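Local coordinates for protein aspartate aminotransferase (Rhodobacter sphaeroides, PDB 3NRA) that probably catalyses the pyridoxal-phosphate-dependent transfer of an amino group from L-aspartate to 2-oxoglutarate, giving oxaloacetate and L-glutamate, at residues G70-T75 with A287-A292; E76-L81 with A101-I106; G202-L207 with T232-E237; V364-G369 with V380-S385. All coordinates share one frame; numbering follows the deposited sequence. Where two conformers were deposited one is given.

Contact 1 of 4, residues G70-T75 with A287-A292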
loop_
_atom_site.group_PDB
_atom_site.type_symbol
_atom_site.label_atom_id
_atom_site.label_comp_id
_atom_site.label_asym_id
_atom_site.label_seq_id
_atom_site.Cartn_x
_atom_site.Cartn_y
_atom_site.Cartn_z
ATOM N N GLY B 70 0.925 -19.393 8.708
ATOM C CA GLY B 70 0.877 -19.107 7.281
ATOM C C GLY B 70 -0.504 -18.857 6.754
ATOM O O GLY B 70 -0.677 -18.076 5.829
ATOM N N VAL B 71 -1.502 -19.488 7.372
ATOM C CA VAL B 71 -2.914 -19.216 7.041
ATOM C C VAL B 71 -3.309 -17.739 7.266
ATOM O O VAL B 71 -4.171 -17.213 6.563
ATOM C CB VAL B 71 -3.871 -20.157 7.839
ATOM C CG1 VAL B 71 -4.050 -19.662 9.234
ATOM C CG2 VAL B 71 -5.215 -20.293 7.117
ATOM N N GLN B 72 -2.653 -17.063 8.216
ATOM C CA GLN B 72 -2.918 -15.627 8.441
ATOM C C GLN B 72 -1.975 -14.737 7.616
ATOM O O GLN B 72 -2.380 -13.682 7.164
ATOM C CB GLN B 72 -2.825 -15.263 9.920
ATOM C CG GLN B 72 -3.383 -13.864 10.250
ATOM C CD GLN B 72 -4.868 -13.758 9.966
ATOM O OE1 GLN B 72 -5.670 -14.442 10.586
ATOM N NE2 GLN B 72 -5.235 -12.919 8.999
ATOM N N ALA B 73 -0.727 -15.176 7.460
ATOM C CA ALA B 73 0.310 -14.391 6.799
ATOM C C ALA B 73 -0.011 -14.188 5.339
ATOM O O ALA B 73 0.300 -13.124 4.788
ATOM C CB ALA B 73 1.671 -15.085 6.933
ATOM N N TYR B 74 -0.606 -15.226 4.705
ATOM C CA TYR B 74 -1.032 -15.154 3.306
ATOM C C TYR B 74 -2.573 -15.220 3.178
ATOM O O TYR B 74 -3.238 -16.053 3.820
ATOM C CB TYR B 74 -0.371 -16.278 2.490
ATOM C CG TYR B 74 1.117 -16.063 2.272
ATOM C CD1 TYR B 74 2.052 -16.463 3.229
ATOM C CD2 TYR B 74 1.583 -15.461 1.117
ATOM C CE1 TYR B 74 3.435 -16.246 3.024
ATOM C CE2 TYR B 74 2.917 -15.255 0.902
ATOM C CZ TYR B 74 3.850 -15.662 1.847
ATOM O OH TYR B 74 5.178 -15.428 1.602
ATOM N N THR B 75 -3.130 -14.304 2.402
ATOM C CA THR B 75 -4.591 -14.217 2.173
ATOM C C THR B 75 -4.799 -13.939 0.712
ATOM O O THR B 75 -3.839 -13.561 0.002
ATOM C CB THR B 75 -5.243 -13.021 2.936
ATOM O OG1 THR B 75 -4.911 -11.782 2.272
ATOM C CG2 THR B 75 -4.800 -12.967 4.416
ATOM N N ALA B 287 -1.703 -6.127 5.024
ATOM C CA ALA B 287 -0.799 -7.014 5.792
ATOM C C ALA B 287 -1.587 -8.188 6.385
ATOM O O ALA B 287 -2.601 -7.985 7.098
ATOM C CB ALA B 287 -0.081 -6.242 6.899
ATOM N N GLY B 288 -1.160 -9.408 6.037
ATOM C CA GLY B 288 -1.834 -10.610 6.485
ATOM C C GLY B 288 -2.114 -10.625 7.979
ATOM O O GLY B 288 -3.245 -10.844 8.390
ATOM N N TYR B 289 -1.089 -10.361 8.782
ATOM C CA TYR B 289 -1.237 -10.414 10.226
ATOM C C TYR B 289 -2.145 -9.307 10.729
ATOM O O TYR B 289 -2.986 -9.541 11.611
ATOM C CB TYR B 289 0.116 -10.341 10.933
ATOM C CG TYR B 289 1.050 -11.539 10.678
ATOM C CD1 TYR B 289 0.583 -12.837 10.694
ATOM C CD2 TYR B 289 2.408 -11.349 10.476
ATOM C CE1 TYR B 289 1.427 -13.898 10.463
ATOM C CE2 TYR B 289 3.268 -12.420 10.272
ATOM C CZ TYR B 289 2.775 -13.674 10.243
ATOM O OH TYR B 289 3.611 -14.729 10.025
ATOM N N SER B 290 -2.009 -8.107 10.148
ATOM C CA SER B 290 -2.865 -6.960 10.519
ATOM C C SER B 290 -4.323 -7.296 10.371
ATOM O O SER B 290 -5.137 -6.878 11.186
ATOM C CB SER B 290 -2.544 -5.713 9.674
ATOM O OG SER B 290 -1.353 -5.101 10.102
ATOM N N GLN B 291 -4.663 -8.056 9.329
ATOM C CA GLN B 291 -6.071 -8.319 9.003
ATOM C C GLN B 291 -6.833 -8.907 10.188
ATOM O O GLN B 291 -7.954 -8.505 10.458
ATOM C CB GLN B 291 -6.182 -9.220 7.785
ATOM C CG GLN B 291 -5.883 -8.505 6.460
ATOM C CD GLN B 291 -6.113 -9.393 5.274
ATOM O OE1 GLN B 291 -7.149 -10.040 5.180
ATOM N NE2 GLN B 291 -5.130 -9.453 4.351
ATOM N N ALA B 292 -6.152 -9.775 10.954
ATOM C CA ALA B 292 -6.707 -10.426 12.111
ATOM C C ALA B 292 -7.354 -9.487 13.123
ATOM O O ALA B 292 -8.274 -9.913 13.804
ATOM C CB ALA B 292 -5.588 -11.319 12.849
#

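Contact 2 of 4, residues E76-L81 with A101-I106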
loop_
_atom_site.group_PDB
_atom_site.type_symbol
_atom_site.label_atom_id
_atom_site.label_comp_id
_atom_site.label_asym_id
_atom_site.label_seq_id
_atom_site.Cartn_x
_atom_site.Cartn_y
_atom_site.Cartn_z
ATOM N N GLU B 76 -6.050 -14.076 0.261
ATOM C CA GLU B 76 -6.457 -13.624 -1.055
ATOM C C GLU B 76 -6.124 -12.157 -1.161
ATOM O O GLU B 76 -6.118 -11.465 -0.152
ATOM C CB GLU B 76 -7.972 -13.854 -1.246
ATOM C CG GLU B 76 -8.331 -15.332 -1.544
ATOM C CD GLU B 76 -9.836 -15.607 -1.655
ATOM O OE1 GLU B 76 -10.613 -14.680 -2.017
ATOM O OE2 GLU B 76 -10.240 -16.792 -1.424
ATOM N N TYR B 77 -5.840 -11.675 -2.364
ATOM C CA TYR B 77 -5.482 -10.240 -2.556
ATOM C C TYR B 77 -6.563 -9.293 -2.037
ATOM O O TYR B 77 -6.252 -8.280 -1.431
ATOM C CB TYR B 77 -5.192 -9.904 -4.036
ATOM C CG TYR B 77 -4.097 -10.717 -4.692
ATOM C CD1 TYR B 77 -2.852 -10.851 -4.107
ATOM C CD2 TYR B 77 -4.311 -11.339 -5.932
ATOM C CE1 TYR B 77 -1.842 -11.589 -4.716
ATOM C CE2 TYR B 77 -3.310 -12.095 -6.544
ATOM C CZ TYR B 77 -2.081 -12.206 -5.938
ATOM O OH TYR B 77 -1.085 -12.962 -6.533
ATOM N N ARG B 78 -7.825 -9.646 -2.243
ATOM C CA ARG B 78 -8.963 -8.833 -1.710
ATOM C C ARG B 78 -9.193 -8.929 -0.181
ATOM O O ARG B 78 -10.015 -8.193 0.366
ATOM C CB ARG B 78 -10.254 -9.173 -2.449
ATOM C CG ARG B 78 -10.828 -10.523 -2.165
ATOM C CD ARG B 78 -11.980 -10.849 -3.115
ATOM N NE ARG B 78 -11.535 -11.064 -4.491
ATOM C CZ ARG B 78 -12.290 -11.586 -5.466
ATOM N NH1 ARG B 78 -13.570 -11.950 -5.243
ATOM N NH2 ARG B 78 -11.760 -11.757 -6.682
ATOM N N GLY B 79 -8.507 -9.861 0.475
ATOM C CA GLY B 79 -8.497 -9.952 1.932
ATOM C C GLY B 79 -8.954 -11.315 2.379
ATOM O O GLY B 79 -9.664 -11.998 1.657
ATOM N N ASP B 80 -8.556 -11.689 3.587
ATOM C CA ASP B 80 -8.952 -12.956 4.207
ATOM C C ASP B 80 -10.486 -13.209 4.091
ATOM O O ASP B 80 -11.301 -12.359 4.456
ATOM C CB ASP B 80 -8.488 -12.992 5.674
ATOM C CG ASP B 80 -8.888 -14.298 6.391
ATOM O OD1 ASP B 80 -10.090 -14.469 6.740
ATOM O OD2 ASP B 80 -8.018 -15.146 6.594
ATOM N N LEU B 81 -10.846 -14.359 3.538
ATOM C CA LEU B 81 -12.251 -14.704 3.290
ATOM C C LEU B 81 -13.072 -14.781 4.582
ATOM O O LEU B 81 -14.126 -14.194 4.679
ATOM C CB LEU B 81 -12.341 -16.042 2.555
ATOM C CG LEU B 81 -13.739 -16.499 2.075
ATOM C CD1 LEU B 81 -14.353 -15.498 1.079
ATOM C CD2 LEU B 81 -13.638 -17.923 1.448
ATOM N N ALA B 101 -19.865 -10.002 0.942
ATOM C CA ALA B 101 -18.503 -10.431 1.366
ATOM C C ALA B 101 -17.611 -10.947 0.223
ATOM O O ALA B 101 -16.391 -10.704 0.218
ATOM C CB ALA B 101 -18.595 -11.519 2.446
ATOM N N ARG B 102 -18.224 -11.660 -0.719
ATOM C CA ARG B 102 -17.461 -12.401 -1.699
ATOM C C ARG B 102 -16.971 -11.498 -2.831
ATOM O O ARG B 102 -15.792 -11.471 -3.110
ATOM C CB ARG B 102 -18.282 -13.603 -2.225
ATOM C CG ARG B 102 -18.712 -14.621 -1.107
ATOM C CD ARG B 102 -17.579 -14.852 -0.076
ATOM N NE ARG B 102 -17.843 -15.886 0.923
ATOM C CZ ARG B 102 -17.744 -17.207 0.721
ATOM N NH1 ARG B 102 -17.512 -17.706 -0.500
ATOM N NH2 ARG B 102 -17.927 -18.044 1.754
ATOM N N ASP B 103 -17.879 -10.741 -3.446
ATOM C CA ASP B 103 -17.538 -9.914 -4.609
ATOM C C ASP B 103 -17.687 -8.400 -4.404
ATOM O O ASP B 103 -17.353 -7.626 -5.307
ATOM C CB ASP B 103 -18.383 -10.345 -5.809
ATOM C CG ASP B 103 -18.269 -11.839 -6.102
ATOM O OD1 ASP B 103 -17.156 -12.381 -5.975
ATOM O OD2 ASP B 103 -19.287 -12.458 -6.467
ATOM N N GLY B 104 -18.185 -7.972 -3.245
ATOM C CA GLY B 104 -18.435 -6.550 -3.017
ATOM C C GLY B 104 -17.713 -5.942 -1.830
ATOM O O GLY B 104 -18.182 -4.948 -1.280
ATOM N N LEU B 105 -16.596 -6.553 -1.408
ATOM C CA LEU B 105 -15.891 -6.144 -0.174
ATOM C C LEU B 105 -14.405 -6.442 -0.307
ATOM O O LEU B 105 -14.033 -7.556 -0.544
ATOM C CB LEU B 105 -16.450 -6.849 1.050
ATOM C CG LEU B 105 -15.775 -6.534 2.397
ATOM C CD1 LEU B 105 -15.780 -4.991 2.736
ATOM C CD2 LEU B 105 -16.438 -7.321 3.497
ATOM N N ILE B 106 -13.581 -5.406 -0.175
ATOM C CA ILE B 106 -12.133 -5.535 -0.252
ATOM C C ILE B 106 -11.544 -4.968 1.018
ATOM O O ILE B 106 -12.055 -3.956 1.533
ATOM C CB ILE B 106 -11.553 -4.795 -1.502
ATOM C CG1 ILE B 106 -10.066 -5.065 -1.648
ATOM C CG2 ILE B 106 -11.822 -3.292 -1.430
ATOM C CD1 ILE B 106 -9.444 -4.555 -3.033
#

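Contact 3 of 4, residues G202-L207 with T232-E237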
loop_
_atom_site.group_PDB
_atom_site.type_symbol
_atom_site.label_atom_id
_atom_site.label_comp_id
_atom_site.label_asym_id
_atom_site.label_seq_id
_atom_site.Cartn_x
_atom_site.Cartn_y
_atom_site.Cartn_z
ATOM N N GLY B 202 -29.691 12.676 0.017
ATOM C CA GLY B 202 -30.764 12.311 -0.903
ATOM C C GLY B 202 -30.583 12.940 -2.273
ATOM O O GLY B 202 -30.731 12.273 -3.296
ATOM N N GLN B 203 -30.193 14.204 -2.276
ATOM C CA GLN B 203 -29.979 14.924 -3.524
ATOM C C GLN B 203 -28.707 14.467 -4.212
ATOM O O GLN B 203 -28.674 14.392 -5.427
ATOM C CB GLN B 203 -29.973 16.455 -3.306
ATOM C CG GLN B 203 -29.923 17.321 -4.645
ATOM C CD GLN B 203 -31.189 17.203 -5.511
ATOM O OE1 GLN B 203 -32.083 16.400 -5.232
ATOM N NE2 GLN B 203 -31.263 18.021 -6.559
ATOM N N ILE B 204 -27.673 14.135 -3.432
ATOM C CA ILE B 204 -26.450 13.579 -4.012
ATOM C C ILE B 204 -26.779 12.258 -4.677
ATOM O O ILE B 204 -26.360 12.010 -5.792
ATOM C CB ILE B 204 -25.318 13.360 -2.957
ATOM C CG1 ILE B 204 -24.638 14.705 -2.594
ATOM C CG2 ILE B 204 -24.259 12.370 -3.496
ATOM C CD1 ILE B 204 -23.796 14.648 -1.333
ATOM N N ALA B 205 -27.542 11.413 -3.990
ATOM C CA ALA B 205 -27.956 10.150 -4.551
ATOM C C ALA B 205 -28.765 10.342 -5.838
ATOM O O ALA B 205 -28.523 9.645 -6.825
ATOM C CB ALA B 205 -28.780 9.336 -3.514
ATOM N N ALA B 206 -29.732 11.263 -5.812
ATOM C CA ALA B 206 -30.608 11.515 -6.973
ATOM C C ALA B 206 -29.824 12.082 -8.156
ATOM O O ALA B 206 -30.032 11.670 -9.304
ATOM C CB ALA B 206 -31.794 12.468 -6.583
ATOM N N LEU B 207 -28.906 13.003 -7.886
ATOM C CA LEU B 207 -28.107 13.607 -8.976
ATOM C C LEU B 207 -27.191 12.563 -9.624
ATOM O O LEU B 207 -27.141 12.455 -10.847
ATOM C CB LEU B 207 -27.295 14.800 -8.481
ATOM C CG LEU B 207 -28.086 16.078 -8.167
ATOM C CD1 LEU B 207 -27.191 17.051 -7.402
ATOM C CD2 LEU B 207 -28.686 16.727 -9.434
ATOM N N THR B 232 -26.450 10.041 7.581
ATOM C CA THR B 232 -27.160 9.364 6.508
ATOM C C THR B 232 -26.147 8.724 5.535
ATOM O O THR B 232 -25.229 9.399 5.027
ATOM C CB THR B 232 -28.045 10.352 5.756
ATOM O OG1 THR B 232 -28.764 11.138 6.699
ATOM C CG2 THR B 232 -29.029 9.634 4.842
ATOM N N HIS B 233 -26.338 7.432 5.264
ATOM C CA HIS B 233 -25.442 6.669 4.412
ATOM C C HIS B 233 -25.928 6.697 2.980
ATOM O O HIS B 233 -26.955 6.107 2.658
ATOM C CB HIS B 233 -25.368 5.227 4.900
ATOM C CG HIS B 233 -24.818 5.086 6.274
ATOM N ND1 HIS B 233 -23.478 4.871 6.516
ATOM C CD2 HIS B 233 -25.427 5.085 7.487
ATOM C CE1 HIS B 233 -23.274 4.789 7.821
ATOM N NE2 HIS B 233 -24.442 4.905 8.436
ATOM N N LEU B 234 -25.152 7.344 2.110
ATOM C CA LEU B 234 -25.481 7.436 0.664
ATOM C C LEU B 234 -25.853 6.092 0.066
ATOM O O LEU B 234 -26.786 6.004 -0.704
ATOM C CB LEU B 234 -24.299 8.029 -0.125
ATOM C CG LEU B 234 -24.594 8.338 -1.604
ATOM C CD1 LEU B 234 -25.683 9.382 -1.701
ATOM C CD2 LEU B 234 -23.327 8.807 -2.341
ATOM N N ARG B 235 -25.119 5.042 0.445
ATOM C CA ARG B 235 -25.298 3.691 -0.157
ATOM C C ARG B 235 -26.629 3.022 0.145
ATOM O O ARG B 235 -26.970 2.048 -0.504
ATOM C CB ARG B 235 -24.153 2.743 0.284
ATOM C CG ARG B 235 -24.265 2.203 1.713
ATOM C CD ARG B 235 -22.982 1.423 2.093
ATOM N NE ARG B 235 -22.778 0.329 1.153
ATOM C CZ ARG B 235 -23.308 -0.884 1.250
ATOM N NH1 ARG B 235 -23.984 -1.270 2.344
ATOM N NH2 ARG B 235 -23.130 -1.752 0.243
ATOM N N ALA B 236 -27.327 3.507 1.175
ATOM C CA ALA B 236 -28.656 3.045 1.528
ATOM C C ALA B 236 -29.784 3.879 0.905
ATOM O O ALA B 236 -30.947 3.515 1.041
ATOM C CB ALA B 236 -28.816 3.004 3.075
ATOM N N GLU B 237 -29.463 4.975 0.213
ATOM C CA GLU B 237 -30.537 5.809 -0.460
ATOM C C GLU B 237 -31.307 5.045 -1.544
ATOM O O GLU B 237 -30.720 4.429 -2.404
ATOM C CB GLU B 237 -29.936 7.075 -1.074
ATOM C CG GLU B 237 -29.517 8.097 -0.083
ATOM C CD GLU B 237 -30.676 8.698 0.697
ATOM O OE1 GLU B 237 -31.775 8.914 0.111
ATOM O OE2 GLU B 237 -30.496 8.930 1.906
#

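Contact 4 of 4, residues V364-G369 with V380-S385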
loop_
_atom_site.group_PDB
_atom_site.type_symbol
_atom_site.label_atom_id
_atom_site.label_comp_id
_atom_site.label_asym_id
_atom_site.label_seq_id
_atom_site.Cartn_x
_atom_site.Cartn_y
_atom_site.Cartn_z
ATOM N N VAL B 364 2.736 24.115 19.159
ATOM C CA VAL B 364 1.523 23.546 18.590
ATOM C C VAL B 364 1.737 23.298 17.103
ATOM O O VAL B 364 2.154 24.196 16.372
ATOM C CB VAL B 364 0.357 24.497 18.821
ATOM C CG1 VAL B 364 -0.820 24.117 18.001
ATOM C CG2 VAL B 364 -0.016 24.510 20.306
ATOM N N VAL B 365 1.502 22.058 16.663
ATOM C CA VAL B 365 1.417 21.744 15.223
ATOM C C VAL B 365 -0.039 21.726 14.824
ATOM O O VAL B 365 -0.813 20.953 15.388
ATOM C CB VAL B 365 2.020 20.345 14.874
ATOM C CG1 VAL B 365 1.994 20.119 13.380
ATOM C CG2 VAL B 365 3.478 20.190 15.446
ATOM N N VAL B 366 -0.411 22.553 13.831
ATOM C CA VAL B 366 -1.753 22.477 13.209
ATOM C C VAL B 366 -1.580 22.383 11.719
ATOM O O VAL B 366 -0.496 22.677 11.203
ATOM C CB VAL B 366 -2.616 23.722 13.560
ATOM C CG1 VAL B 366 -2.733 23.888 15.064
ATOM C CG2 VAL B 366 -2.047 25.005 12.906
ATOM N N THR B 367 -2.622 21.961 11.008
ATOM C CA THR B 367 -2.498 21.707 9.587
ATOM C C THR B 367 -2.971 22.912 8.807
ATOM O O THR B 367 -4.056 23.417 9.058
ATOM C CB THR B 367 -3.295 20.482 9.162
ATOM O OG1 THR B 367 -2.943 19.389 9.998
ATOM C CG2 THR B 367 -3.000 20.119 7.675
ATOM N N PRO B 368 -2.168 23.379 7.848
ATOM C CA PRO B 368 -2.605 24.591 7.154
ATOM C C PRO B 368 -3.842 24.351 6.341
ATOM O O PRO B 368 -4.016 23.281 5.800
ATOM C CB PRO B 368 -1.435 24.944 6.242
ATOM C CG PRO B 368 -0.429 23.895 6.407
ATOM C CD PRO B 368 -0.767 23.054 7.576
ATOM N N GLY B 369 -4.715 25.355 6.275
ATOM C CA GLY B 369 -5.972 25.201 5.587
ATOM C C GLY B 369 -5.833 24.986 4.092
ATOM O O GLY B 369 -6.745 24.408 3.462
ATOM N N VAL B 380 -7.083 26.652 9.861
ATOM C CA VAL B 380 -6.175 25.580 10.210
ATOM C C VAL B 380 -6.992 24.393 10.721
ATOM O O VAL B 380 -8.091 24.582 11.238
ATOM C CB VAL B 380 -5.151 26.005 11.311
ATOM C CG1 VAL B 380 -4.236 27.149 10.791
ATOM C CG2 VAL B 380 -5.886 26.417 12.644
ATOM N N ARG B 381 -6.486 23.173 10.508
ATOM C CA ARG B 381 -7.161 21.981 11.002
ATOM C C ARG B 381 -6.474 21.482 12.271
ATOM O O ARG B 381 -5.244 21.466 12.352
ATOM C CB ARG B 381 -7.182 20.863 9.959
ATOM C CG ARG B 381 -8.249 19.833 10.227
ATOM C CD ARG B 381 -8.052 18.580 9.468
ATOM N NE ARG B 381 -6.807 17.908 9.868
ATOM C CZ ARG B 381 -6.242 16.899 9.211
ATOM N NH1 ARG B 381 -6.824 16.376 8.145
ATOM N NH2 ARG B 381 -5.097 16.366 9.669
ATOM N N LEU B 382 -7.299 21.074 13.245
ATOM C CA LEU B 382 -6.856 20.408 14.446
ATOM C C LEU B 382 -7.458 19.038 14.478
ATOM O O LEU B 382 -8.650 18.900 14.306
ATOM C CB LEU B 382 -7.321 21.180 15.668
ATOM C CG LEU B 382 -6.497 22.417 16.057
ATOM C CD1 LEU B 382 -6.693 23.523 15.068
ATOM C CD2 LEU B 382 -6.866 22.893 17.480
ATOM N N ASN B 383 -6.649 18.020 14.724
ATOM C CA ASN B 383 -7.188 16.739 15.154
ATOM C C ASN B 383 -7.192 16.726 16.680
ATOM O O ASN B 383 -6.126 16.685 17.303
ATOM C CB ASN B 383 -6.368 15.556 14.578
ATOM C CG ASN B 383 -6.928 14.185 14.992
ATOM O OD1 ASN B 383 -7.340 13.993 16.137
ATOM N ND2 ASN B 383 -6.918 13.224 14.057
ATOM N N PHE B 384 -8.382 16.747 17.277
ATOM C CA PHE B 384 -8.500 16.865 18.728
ATOM C C PHE B 384 -8.656 15.534 19.475
ATOM O O PHE B 384 -8.961 15.528 20.669
ATOM C CB PHE B 384 -9.621 17.880 19.131
ATOM C CG PHE B 384 -11.012 17.482 18.711
ATOM C CD1 PHE B 384 -11.809 16.690 19.534
ATOM C CD2 PHE B 384 -11.558 17.976 17.530
ATOM C CE1 PHE B 384 -13.131 16.352 19.160
ATOM C CE2 PHE B 384 -12.844 17.663 17.159
ATOM C CZ PHE B 384 -13.642 16.834 17.987
ATOM N N SER B 385 -8.356 14.414 18.828
ATOM C CA SER B 385 -8.216 13.145 19.568
ATOM C C SER B 385 -6.867 13.140 20.283
ATOM O O SER B 385 -5.891 12.533 19.824
ATOM C CB SER B 385 -8.399 11.938 18.658
ATOM O OG SER B 385 -8.433 10.750 19.421
HETATM O O HOH W 1 -4.863 18.450 11.821
#

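Contact 1 of 4, residues G70-T75 with A287-A292
Gln-72 and Thr-75 each form one side-chain hydrogen bond with the 287-292 segment. Gln-72 NE2 donates to Gly-288 O at 2.9 Å, with an N-H...O angle of 152° and the donor tilted 34° from the carbonyl plane. CG of Gln-72 stands anti to the backbone N (chi1 -168°), close to Gly-288 O, and its CD lies 3.8 Å from Ala-292 CB. Gln-291 and Thr-75 meet tip to tip, Gln-291 NE2 donating a hydrogen bond to Thr-75 OG1 at 3.1 Å. Beside these bonds, Ala-73 CB packs 3.7 Å from Tyr-289 CE1, and Gln-72 CG reaches the edge of the same ring. The backbones come close here: Ala-73 CA and Gly-288 CA are 4.4 Å apart, and a beta carbon on Gly-288 would clash with the carbonyl oxygens of Gln-72 and Ala-73, which explains the glycine.

A second shell fixes how the two amides are turned. Gln-72 OE1 bonds Arg-295, while Gln-291 accepts from Asp-80 N through OE1 and also donates to Ala-286 O through NE2. The second subunit also reaches this contact: its Tyr-260 meets Tyr-289 edge-to-face, its His-46 stacks on Tyr-74 and its Val-49 packs on Ala-73. A short helix and a weakly bonded helical turn packed together next to a partner chain are in keeping with the dimer interface of fold-type I aminotransferases.

Contact 2 of 4, residues E76-L81 with A101-I106
Arg-78, third residue of the type I beta turn from Glu-76 to Gly-79 that leads into helix 81-95, reaches across to the loop before strand 105-108. Its NH1 donates to Arg-102 O at 3.1 Å with an N-H...O angle of 148°, and this oxygen lies at the edge of the guanidinium, in its plane. The same NH1 makes a salt bridge to Asp-103 OD1 that is long at 3.7 Å; the guanidinium and carboxylate planes are 68° apart, so the two groups do not pair flat against each other. NH2 has a second acidic partner in Glu-276 of helix 269-282.

The backbone of Arg-78 also meets the strand: Ile-106 CA makes a CA-H...O contact of 3.5 Å with Arg-78 O, and Ile-106 CG1, anti to its backbone N (chi1 -174°), lies 3.9 Å from Arg-78 CA. Gly-79 follows in a backbone conformation where a beta carbon would jam against the preceding carbonyl oxygen. Asp-80 then takes the N-cap position, its OD1 accepting from Ile-83 N.

Nearer the solvent, Leu-81 CD1 lies over one face of the Arg-102 guanidinium, 3.5 Å above its plane and off its centre, and 3.5 Å from Arg-102 CD. Arg-102 was modelled in two conformers, so this packing is certain only for the one described; its NE is held by Asp-85. A beta turn leading into an N-capped helix, docked beside the strand that edges the sheet within this chain and runs antiparallel to strand 263-267, fits the large-domain sheet of fold-type I pyridoxal-phosphate enzymes.

Contact 3 of 4, residues G202-L207 with T232-E237
Leu-234 CD1, in the conformer described (two were modelled), marks the tight half of this contact, where it settles against the helix between two residues. It lies 3.8 Å from Ile-204 CG2 and 3.6 Å from Ala-205 CB, and it also comes 3.6 Å from Ala-205 N. The side chains of Leu-234 and Ile-204 cross at about a right angle, and both leucine methyls lie near Ile-204 CG2. A chi1 of -172° puts CG of Leu-234 anti to the backbone N, and from there CD1 reaches the helix although the first bond of the side chain does not point at it. Ala-205 CB is covered a second time, by Glu-237 CB at 3.5 Å.

The helix concerned, 198-211, is the connection of a beta-alpha-beta crossover between the parallel, neighbouring strands 182-186 and 214-218. The partner segment, with its 3-10 turn at 234-236, belongs to the link from strand 214-218 to strand 245-249. Between them the two segments bury 196 Å², both sides summed. Ile-201 extends the apolar surface under Leu-234 and Glu-237, while Leu-172 of helix 169-177 packs on Ile-204.

Packing is looser toward Gly-202, where both partners are partly exposed. A bend at chi2 (-66°) of Glu-237 brings CD back over the helix, 4.0 Å from Gly-202 CA, with OE1 at 3.7 Å from that carbon. An alanine in place of Glu-237 would keep the CB contact but would probably lose the carboxylate's contact with Gly-202 CA and open a gap beside Ala-205 CB, where CG now lies.

Contact 4 of 4, residues V364-G369 with V380-S385
Arg-381 O is gripped by two donors: Thr-367 N, at 3.0 Å in a nearly straight bond (N-H...O 178°), and, more weakly, a water. That water also binds Thr-367 OG1 at 2.8 Å and accepts from Arg-381 NE, bridging two side chains that lie alongside each other and point the same way. A bend at chi3 (64°) places NE for this bond; Arg-381 NH1 in turn is held by Asn-190. Arg-381 N donates to Thr-367 O at 2.8 Å, completing a hydrogen-bonded antiparallel pair.

The pair belongs to a beta hairpin whose strands, 364-368 and 380-383, are the two inner members of a mixed four-stranded sheet. Thr-367 and Arg-381 share one face of it. Val-380 is on the other, where its CB meets Val-366 CG2 at 3.6 Å.

Val-366 interrupts the first strand. Its CG1 runs beside Leu-382 CD1 at 4.0 Å, and Ile-398 of helix 388-404 touches it too. An alanine here would probably lose the CG2 contact with Val-380 and the CG1 contact with Leu-382, opening a gap between them beside Ile-398. At the end of the second strand, Asn-383 OD1 accepts from Ser-385 N in an Asx turn.

Contacts 1 and 2 adjoin, their centres 13 Å apart, and share the run of chain from 70 to 81; the bond from Asp-80 N to Gln-291 OE1 joins them directly. Contact 1 spans the chain widely: its segments lie over 200 residues apart, with contacts 2 and 3 between them in sequence. Contact 2 sets a turn beside strand 105-108 of the seven-stranded sheet, while contact 3 joins a helix and a loop that connect strands of the same sheet; their centres are 25 Å apart. Contact 4 comes last, 30 to 35 Å from the other centres. The set thus samples the dimer interface, the edge and connections of the large sheet, and the smaller four-stranded sheet.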